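Local coordinates for protein homoserine kinase (Listeria monocytogenes, PDB 3HUL) that probably catalyses the ATP-dependent phosphorylation of L-homoserine to O-phospho-L-homoserine, a late step of threonine biosynthesis, at residues A[27-41]-A[69-81]. Sequence-based numbering, arbitrary orientation.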
ATOM      1  N   LEU A  27     -12.222 -20.662  10.203  1.00 28.09           N
ATOM      2  CA  LEU A  27     -12.833 -21.622  11.127  1.00 28.80           C
ATOM      3  C   LEU A  27     -13.436 -20.745  12.200  1.00 28.41           C
ATOM      4  O   LEU A  27     -12.908 -19.657  12.454  1.00 28.01           O
ATOM      5  CB  LEU A  27     -11.812 -22.579  11.730  1.00 28.64           C
ATOM      6  CG  LEU A  27     -11.186 -23.655  10.849  1.00 31.34           C
ATOM      7  CD1 LEU A  27     -10.049 -24.324  11.637  1.00 29.77           C
ATOM      8  CD2 LEU A  27     -12.219 -24.715  10.336  1.00 30.76           C
ATOM      9  N   TYR A  28     -14.541 -21.186  12.788  1.00 28.30           N
ATOM     10  CA  TYR A  28     -15.360 -20.302  13.629  1.00 29.63           C
ATOM     11  C   TYR A  28     -15.808 -20.876  14.949  1.00 29.92           C
ATOM     12  O   TYR A  28     -16.044 -22.070  15.077  1.00 30.49           O
ATOM     13  CB  TYR A  28     -16.583 -19.769  12.874  1.00 28.98           C
ATOM     14  CG  TYR A  28     -16.221 -19.202  11.527  1.00 30.14           C
ATOM     15  CD1 TYR A  28     -15.652 -17.927  11.416  1.00 29.78           C
ATOM     16  CD2 TYR A  28     -16.404 -19.954  10.371  1.00 29.28           C
ATOM     17  CE1 TYR A  28     -15.307 -17.415  10.198  1.00 29.07           C
ATOM     18  CE2 TYR A  28     -16.056 -19.455   9.143  1.00 29.44           C
ATOM     19  CZ  TYR A  28     -15.507 -18.178   9.065  1.00 30.69           C
ATOM     20  OH  TYR A  28     -15.154 -17.670   7.848  1.00 29.80           O
ATOM     21  N   LEU A  29     -15.874 -19.983  15.924  1.00 30.98           N
ATOM     22  CA  LEU A  29     -16.558 -20.192  17.168  1.00 32.28           C
ATOM     23  C   LEU A  29     -17.815 -19.385  16.988  1.00 33.01           C
ATOM     24  O   LEU A  29     -17.750 -18.170  16.733  1.00 32.95           O
ATOM     25  CB  LEU A  29     -15.704 -19.698  18.343  1.00 31.96           C
ATOM     26  CG  LEU A  29     -16.221 -19.572  19.793  1.00 34.60           C
ATOM     27  CD1 LEU A  29     -17.508 -20.296  20.056  1.00 35.20           C
ATOM     28  CD2 LEU A  29     -15.163 -20.011  20.794  1.00 34.49           C
ATOM     29  N   THR A  30     -18.951 -20.084  17.046  1.00 34.07           N
ATOM     30  CA  THR A  30     -20.271 -19.476  16.920  1.00 35.70           C
ATOM     31  C   THR A  30     -21.126 -19.655  18.191  1.00 36.66           C
ATOM     32  O   THR A  30     -21.413 -20.786  18.612  1.00 36.26           O
ATOM     33  CB  THR A  30     -21.056 -20.041  15.707  1.00 35.83           C
ATOM     34  OG1 THR A  30     -20.254 -19.937  14.517  1.00 36.15           O
ATOM     35  CG2 THR A  30     -22.354 -19.253  15.506  1.00 35.03           C
ATOM     36  N   LEU A  31     -21.539 -18.534  18.771  1.00 37.52           N
ATOM     37  CA  LEU A  31     -22.472 -18.536  19.896  1.00 39.43           C
ATOM     38  C   LEU A  31     -23.860 -18.095  19.478  1.00 40.62           C
ATOM     39  O   LEU A  31     -24.014 -17.099  18.762  1.00 40.87           O
ATOM     40  CB  LEU A  31     -22.000 -17.599  21.007  1.00 39.04           C
ATOM     41  CG  LEU A  31     -20.747 -17.983  21.771  1.00 39.54           C
ATOM     42  CD1 LEU A  31     -20.312 -16.799  22.630  1.00 40.52           C
ATOM     43  CD2 LEU A  31     -20.968 -19.225  22.613  1.00 40.40           C
ATOM     44  N   ASP A  32     -24.864 -18.819  19.970  1.00 42.27           N
ATOM     45  CA  ASP A  32     -26.281 -18.493  19.772  1.00 43.58           C
ATOM     46  C   ASP A  32     -26.879 -18.200  21.158  1.00 43.81           C
ATOM     47  O   ASP A  32     -27.058 -19.114  21.956  1.00 43.95           O
ATOM     48  CB  ASP A  32     -26.966 -19.686  19.075  1.00 44.14           C
ATOM     49  CG  ASP A  32     -28.419 -19.410  18.656  1.00 46.23           C
ATOM     50  OD1 ASP A  32     -28.925 -20.161  17.782  1.00 48.91           O
ATOM     51  OD2 ASP A  32     -29.063 -18.479  19.187  1.00 47.04           O
ATOM     52  N   ILE A  33     -27.161 -16.929  21.443  1.00 44.34           N
ATOM     53  CA  ILE A  33     -27.612 -16.490  22.769  1.00 45.23           C
ATOM     54  C   ILE A  33     -29.125 -16.629  23.002  1.00 46.20           C
ATOM     55  O   ILE A  33     -29.946 -16.008  22.294  1.00 45.92           O
ATOM     56  CB  ILE A  33     -27.229 -15.035  23.038  1.00 45.45           C
ATOM     57  CG1 ILE A  33     -25.720 -14.845  22.905  1.00 45.42           C
ATOM     58  CG2 ILE A  33     -27.757 -14.566  24.422  1.00 45.52           C
ATOM     59  CD1 ILE A  33     -25.359 -13.418  22.626  1.00 47.45           C
ATOM     60  N   GLY A  34     -29.475 -17.441  24.001  1.00 47.10           N
ATOM     61  CA  GLY A  34     -30.879 -17.719  24.345  1.00 47.99           C
ATOM     62  C   GLY A  34     -31.443 -16.906  25.503  1.00 48.70           C
ATOM     63  O   GLY A  34     -30.934 -15.827  25.847  1.00 48.48           O
ATOM     64  N   ALA A  35     -32.495 -17.446  26.116  1.00 49.46           N
ATOM     65  CA  ALA A  35     -33.260 -16.734  27.141  1.00 50.08           C
ATOM     66  C   ALA A  35     -32.470 -16.477  28.425  1.00 50.29           C
ATOM     67  O   ALA A  35     -31.577 -17.244  28.774  1.00 50.27           O
ATOM     68  CB  ALA A  35     -34.558 -17.497  27.455  1.00 49.93           C
ATOM     69  N   GLU A  36     -32.817 -15.389  29.112  1.00 51.00           N
ATOM     70  CA  GLU A  36     -32.317 -15.098  30.449  1.00 51.96           C
ATOM     71  C   GLU A  36     -32.691 -16.278  31.355  1.00 52.33           C
ATOM     72  O   GLU A  36     -33.660 -16.985  31.071  1.00 52.35           O
ATOM     73  CB  GLU A  36     -32.906 -13.779  30.962  1.00 52.04           C
ATOM     74  CG  GLU A  36     -33.117 -12.723  29.863  1.00 53.73           C
ATOM     75  CD  GLU A  36     -32.891 -11.293  30.338  1.00 55.54           C
ATOM     76  OE1 GLU A  36     -33.833 -10.473  30.280  1.00 56.24           O
ATOM     77  OE2 GLU A  36     -31.763 -10.982  30.772  1.00 57.94           O
ATOM     78  N   ALA A  37     -31.905 -16.520  32.408  1.00 52.80           N
ATOM     79  CA  ALA A  37     -32.096 -17.713  33.261  1.00 53.13           C
ATOM     80  C   ALA A  37     -31.505 -17.605  34.673  1.00 53.33           C
ATOM     81  O   ALA A  37     -30.926 -16.569  35.045  1.00 53.10           O
ATOM     82  CB  ALA A  37     -31.592 -18.998  32.547  1.00 52.88           C
ATOM     83  N   ASP A  38     -31.674 -18.684  35.449  1.00 53.52           N
ATOM     84  CA  ASP A  38     -31.226 -18.752  36.849  1.00 53.65           C
ATOM     85  C   ASP A  38     -29.708 -18.798  36.949  1.00 52.83           C
ATOM     86  O   ASP A  38     -29.120 -18.344  37.933  1.00 52.35           O
ATOM     87  CB  ASP A  38     -31.809 -19.991  37.554  1.00 53.93           C
ATOM     88  CG  ASP A  38     -31.556 -19.981  39.073  1.00 55.76           C
ATOM     89  OD1 ASP A  38     -31.379 -18.885  39.658  1.00 58.19           O
ATOM     90  OD2 ASP A  38     -31.531 -21.067  39.691  1.00 57.28           O
ATOM     91  N   SER A  39     -29.098 -19.368  35.914  1.00 52.38           N
ATOM     92  CA  SER A  39     -27.650 -19.552  35.830  1.00 51.68           C
ATOM     93  C   SER A  39     -27.239 -19.746  34.368  1.00 50.83           C
ATOM     94  O   SER A  39     -28.083 -19.946  33.488  1.00 50.53           O
ATOM     95  CB  SER A  39     -27.212 -20.766  36.666  1.00 51.74           C
ATOM     96  OG  SER A  39     -27.742 -21.958  36.112  1.00 52.46           O
ATOM     97  N   TRP A  40     -25.931 -19.691  34.128  1.00 49.95           N
ATOM     98  CA  TRP A  40     -25.377 -19.838  32.797  1.00 48.48           C
ATOM     99  C   TRP A  40     -25.334 -21.298  32.401  1.00 48.79           C
ATOM    100  O   TRP A  40     -24.933 -22.136  33.184  1.00 48.79           O
ATOM    101  CB  TRP A  40     -23.965 -19.271  32.772  1.00 47.73           C
ATOM    102  CG  TRP A  40     -23.873 -17.808  33.051  1.00 45.56           C
ATOM    103  CD1 TRP A  40     -23.604 -17.220  34.253  1.00 44.51           C
ATOM    104  CD2 TRP A  40     -24.018 -16.738  32.102  1.00 43.11           C
ATOM    105  NE1 TRP A  40     -23.577 -15.848  34.115  1.00 44.16           N
ATOM    106  CE2 TRP A  40     -23.823 -15.527  32.804  1.00 43.73           C
ATOM    107  CE3 TRP A  40     -24.277 -16.687  30.726  1.00 43.03           C
ATOM    108  CZ2 TRP A  40     -23.896 -14.269  32.176  1.00 43.20           C
ATOM    109  CZ3 TRP A  40     -24.356 -15.447  30.102  1.00 40.93           C
ATOM    110  CH2 TRP A  40     -24.171 -14.253  30.831  1.00 42.83           C
ATOM    111  N   TYR A  41     -25.764 -21.601  31.184  1.00 49.43           N
ATOM    112  CA  TYR A  41     -25.484 -22.897  30.582  1.00 50.08           C
ATOM    113  C   TYR A  41     -25.087 -22.677  29.131  1.00 50.91           C
ATOM    114  O   TYR A  41     -25.671 -21.833  28.446  1.00 50.98           O
ATOM    115  CB  TYR A  41     -26.689 -23.846  30.652  1.00 50.07           C
ATOM    116  CG  TYR A  41     -26.378 -25.248  30.133  1.00 50.49           C
ATOM    117  CD1 TYR A  41     -25.533 -26.108  30.854  1.00 51.11           C
ATOM    118  CD2 TYR A  41     -26.914 -25.713  28.927  1.00 50.67           C
ATOM    119  CE1 TYR A  41     -25.232 -27.389  30.395  1.00 50.97           C
ATOM    120  CE2 TYR A  41     -26.616 -27.010  28.453  1.00 50.96           C
ATOM    121  CZ  TYR A  41     -25.770 -27.836  29.198  1.00 51.88           C
ATOM    122  OH  TYR A  41     -25.445 -29.106  28.756  1.00 52.79           O
ATOM    123  N   LEU A  69     -24.083  -8.869  35.025  1.00 44.45           N
ATOM    124  CA  LEU A  69     -24.875  -9.515  33.964  1.00 44.30           C
ATOM    125  C   LEU A  69     -25.899 -10.512  34.508  1.00 44.77           C
ATOM    126  O   LEU A  69     -25.613 -11.244  35.458  1.00 44.94           O
ATOM    127  CB  LEU A  69     -23.966 -10.292  33.003  1.00 43.86           C
ATOM    128  CG  LEU A  69     -23.202  -9.599  31.868  1.00 43.57           C
ATOM    129  CD1 LEU A  69     -22.488 -10.649  31.029  1.00 42.35           C
ATOM    130  CD2 LEU A  69     -24.077  -8.686  30.984  1.00 42.00           C
ATOM    131  N   THR A  70     -27.085 -10.521  33.898  1.00 44.78           N
ATOM    132  CA  THR A  70     -28.080 -11.580  34.081  1.00 44.89           C
ATOM    133  C   THR A  70     -27.613 -12.758  33.252  1.00 44.66           C
ATOM    134  O   THR A  70     -27.288 -12.570  32.085  1.00 44.97           O
ATOM    135  CB  THR A  70     -29.473 -11.165  33.507  1.00 44.86           C
ATOM    136  OG1 THR A  70     -29.885  -9.925  34.073  1.00 45.18           O
ATOM    137  CG2 THR A  70     -30.545 -12.237  33.761  1.00 44.68           C
ATOM    138  N   PRO A  71     -27.579 -13.969  33.843  1.00 44.83           N
ATOM    139  CA  PRO A  71     -27.250 -15.215  33.147  1.00 44.44           C
ATOM    140  C   PRO A  71     -28.137 -15.510  31.957  1.00 44.18           C
ATOM    141  O   PRO A  71     -29.240 -15.000  31.866  1.00 44.40           O
ATOM    142  CB  PRO A  71     -27.491 -16.279  34.220  1.00 44.43           C
ATOM    143  CG  PRO A  71     -27.188 -15.587  35.474  1.00 44.38           C
ATOM    144  CD  PRO A  71     -27.706 -14.191  35.297  1.00 44.87           C
ATOM    145  N   HIS A  72     -27.632 -16.349  31.057  1.00 44.17           N
ATOM    146  CA  HIS A  72     -28.369 -16.823  29.889  1.00 43.58           C
ATOM    147  C   HIS A  72     -28.018 -18.271  29.618  1.00 43.86           C
ATOM    148  O   HIS A  72     -27.015 -18.759  30.120  1.00 43.64           O
ATOM    149  CB  HIS A  72     -27.976 -16.019  28.651  1.00 42.97           C
ATOM    150  CG  HIS A  72     -28.608 -14.669  28.571  1.00 40.51           C
ATOM    151  ND1 HIS A  72     -29.628 -14.385  27.694  1.00 39.26           N
ATOM    152  CD2 HIS A  72     -28.344 -13.519  29.231  1.00 39.76           C
ATOM    153  CE1 HIS A  72     -29.978 -13.116  27.829  1.00 40.69           C
ATOM    154  NE2 HIS A  72     -29.209 -12.568  28.752  1.00 41.08           N
ATOM    155  N   HIS A  73     -28.861 -18.942  28.840  1.00 44.76           N
ATOM    156  CA  HIS A  73     -28.520 -20.201  28.189  1.00 46.26           C
ATOM    157  C   HIS A  73     -27.979 -19.835  26.810  1.00 46.46           C
ATOM    158  O   HIS A  73     -28.416 -18.840  26.222  1.00 46.53           O
ATOM    159  CB  HIS A  73     -29.762 -21.096  28.024  1.00 46.94           C
ATOM    160  CG  HIS A  73     -30.326 -21.600  29.321  1.00 49.79           C
ATOM    161  ND1 HIS A  73     -31.683 -21.717  29.548  1.00 51.50           N
ATOM    162  CD2 HIS A  73     -29.716 -22.005  30.464  1.00 49.97           C
ATOM    163  CE1 HIS A  73     -31.883 -22.179  30.772  1.00 51.33           C
ATOM    164  NE2 HIS A  73     -30.707 -22.359  31.349  1.00 51.29           N
ATOM    165  N   LEU A  74     -27.038 -20.632  26.303  1.00 46.59           N
ATOM    166  CA  LEU A  74     -26.350 -20.348  25.026  1.00 46.51           C
ATOM    167  C   LEU A  74     -26.118 -21.645  24.303  1.00 46.04           C
ATOM    168  O   LEU A  74     -26.078 -22.696  24.932  1.00 46.37           O
ATOM    169  CB  LEU A  74     -24.996 -19.652  25.249  1.00 46.14           C
ATOM    170  CG  LEU A  74     -24.963 -18.445  26.183  1.00 47.56           C
ATOM    171  CD1 LEU A  74     -24.469 -18.860  27.555  1.00 49.66           C
ATOM    172  CD2 LEU A  74     -24.079 -17.346  25.647  1.00 50.18           C
ATOM    173  N   VAL A  75     -25.984 -21.567  22.984  1.00 45.69           N
ATOM    174  CA  VAL A  75     -25.623 -22.709  22.148  1.00 45.34           C
ATOM    175  C   VAL A  75     -24.338 -22.346  21.405  1.00 45.30           C
ATOM    176  O   VAL A  75     -24.237 -21.254  20.837  1.00 45.13           O
ATOM    177  CB  VAL A  75     -26.736 -23.052  21.118  1.00 45.27           C
ATOM    178  CG1 VAL A  75     -26.449 -24.390  20.427  1.00 44.13           C
ATOM    179  CG2 VAL A  75     -28.128 -23.053  21.782  1.00 45.77           C
ATOM    180  N   MET A  76     -23.383 -23.281  21.399  1.00 45.50           N
ATOM    181  CA  MET A  76     -22.028 -23.070  20.874  1.00 45.25           C
ATOM    182  C   MET A  76     -21.710 -24.066  19.770  1.00 45.45           C
ATOM    183  O   MET A  76     -21.789 -25.273  19.985  1.00 45.85           O
ATOM    184  CB  MET A  76     -20.986 -23.228  21.992  1.00 44.74           C
ATOM    185  CG  MET A  76     -19.830 -22.218  21.951  1.00 45.52           C
ATOM    186  SD  MET A  76     -18.146 -22.821  22.264  1.00 40.70           S
ATOM    187  CE  MET A  76     -18.198 -23.291  23.974  1.00 42.41           C
ATOM    188  N   THR A  77     -21.360 -23.553  18.589  1.00 45.21           N
ATOM    189  CA  THR A  77     -20.762 -24.346  17.513  1.00 45.09           C
ATOM    190  C   THR A  77     -19.314 -23.863  17.415  1.00 44.24           C
ATOM    191  O   THR A  77     -19.048 -22.660  17.472  1.00 44.16           O
ATOM    192  CB  THR A  77     -21.496 -24.116  16.160  1.00 45.09           C
ATOM    193  OG1 THR A  77     -22.793 -24.709  16.215  1.00 47.10           O
ATOM    194  CG2 THR A  77     -20.749 -24.734  14.997  1.00 45.96           C
ATOM    195  N   CYS A  78     -18.379 -24.794  17.302  1.00 43.39           N
ATOM    196  CA  CYS A  78     -16.975 -24.434  17.187  1.00 42.85           C
ATOM    197  C   CYS A  78     -16.216 -25.510  16.460  1.00 42.45           C
ATOM    198  O   CYS A  78     -16.078 -26.625  16.964  1.00 42.32           O
ATOM    199  CB  CYS A  78     -16.344 -24.176  18.555  1.00 42.46           C
ATOM    200  SG  CYS A  78     -14.678 -23.422  18.453  1.00 42.92           S
ATOM    201  N   ASP A  79     -15.733 -25.170  15.266  1.00 41.93           N
ATOM    202  CA  ASP A  79     -14.890 -26.076  14.495  1.00 41.35           C
ATOM    203  C   ASP A  79     -13.411 -25.660  14.512  1.00 40.42           C
ATOM    204  O   ASP A  79     -12.617 -26.127  13.704  1.00 40.66           O
ATOM    205  CB  ASP A  79     -15.461 -26.338  13.081  1.00 41.72           C
ATOM    206  CG  ASP A  79     -15.411 -25.116  12.153  1.00 44.03           C
ATOM    207  OD1 ASP A  79     -15.416 -23.948  12.620  1.00 45.86           O
ATOM    208  OD2 ASP A  79     -15.390 -25.338  10.920  1.00 45.64           O
ATOM    209  N   ILE A  80     -13.069 -24.782  15.451  1.00 39.35           N
ATOM    210  CA  ILE A  80     -11.679 -24.512  15.822  1.00 38.49           C
ATOM    211  C   ILE A  80     -11.293 -25.518  16.916  1.00 38.37           C
ATOM    212  O   ILE A  80     -11.718 -25.367  18.056  1.00 38.68           O
ATOM    213  CB  ILE A  80     -11.473 -23.066  16.418  1.00 37.80           C
ATOM    214  CG1 ILE A  80     -12.119 -21.965  15.559  1.00 35.93           C
ATOM    215  CG2 ILE A  80      -9.971 -22.759  16.648  1.00 37.61           C
ATOM    216  CD1 ILE A  80     -12.251 -20.632  16.318  1.00 31.34           C
ATOM    217  N   PRO A  81     -10.477 -26.536  16.585  1.00 38.04           N
ATOM    218  CA  PRO A  81     -10.093 -27.508  17.608  1.00 37.65           C
ATOM    219  C   PRO A  81      -9.336 -26.849  18.756  1.00 37.61           C
ATOM    220  O   PRO A  81      -8.440 -26.012  18.505  1.00 37.65           O
ATOM    221  CB  PRO A  81      -9.177 -28.474  16.852  1.00 37.69           C
ATOM    222  CG  PRO A  81      -9.540 -28.299  15.416  1.00 38.00           C
ATOM    223  CD  PRO A  81      -9.852 -26.841  15.290  1.00 37.98           C
TER
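Trp40 lays one face of its indole against the backbone of Pro71 and His72: Pro71 CA stands 3.6 Å from the centroid of the six-membered ring as a CH-pi contact, and His72 N lies over the same face nearer the rim. With CG beside the backbone N (chi1 -63°), the indole brings its edge to Leu74, whose CD1 lies 3.8 Å from Trp40 CE3. His72 ND1 donates to Gly34 O at 2.7 Å, the acceptor almost exactly in the imidazole plane, while Glu36 CA sits over one ring face; together these help to set the ring's rotation, and the bond implies a proton on ND1. His73 receives Ala37 CB over a face of its own ring.

Beyond this end, strands 27-36 and 72-78 run antiparallel, Thr30 and Asp32 forming hydrogen-bonded pairs with Thr77 and Val75. A beta bulge shifts the register by one residue between Ile33 and Glu36, with Gly34 N bonding His73 O and His73 N bonding Ala35 O. The chain then doubles back, and Tyr41 pairs in parallel with His73, so that strand 72-78 is flanked by both arms of segment 27-41 in the mixed sheet of the GHMP kinase N-terminal domain. At the far end, Asp79 OD1 accepts a nearly straight bond from Tyr28 N (2.9 Å, 173°), while Asp79 N returns one to Tyr28 O. Ile80 packs CG1 on Leu27 CB at 3.9 Å, just before Pro81, the first residue of the predicted ATP-binding segment.

Leu29, Leu31, Ile33, Leu74 and Met76 share the sheet face turned to the helices. Leu31 and Met76 lie side by side, both touching Ile58 of helix 57-65, whose Ile59 and Leu63 meet Trp40; Ile33 and Leu74 lie alongside each other against Leu99 of helix 88-103.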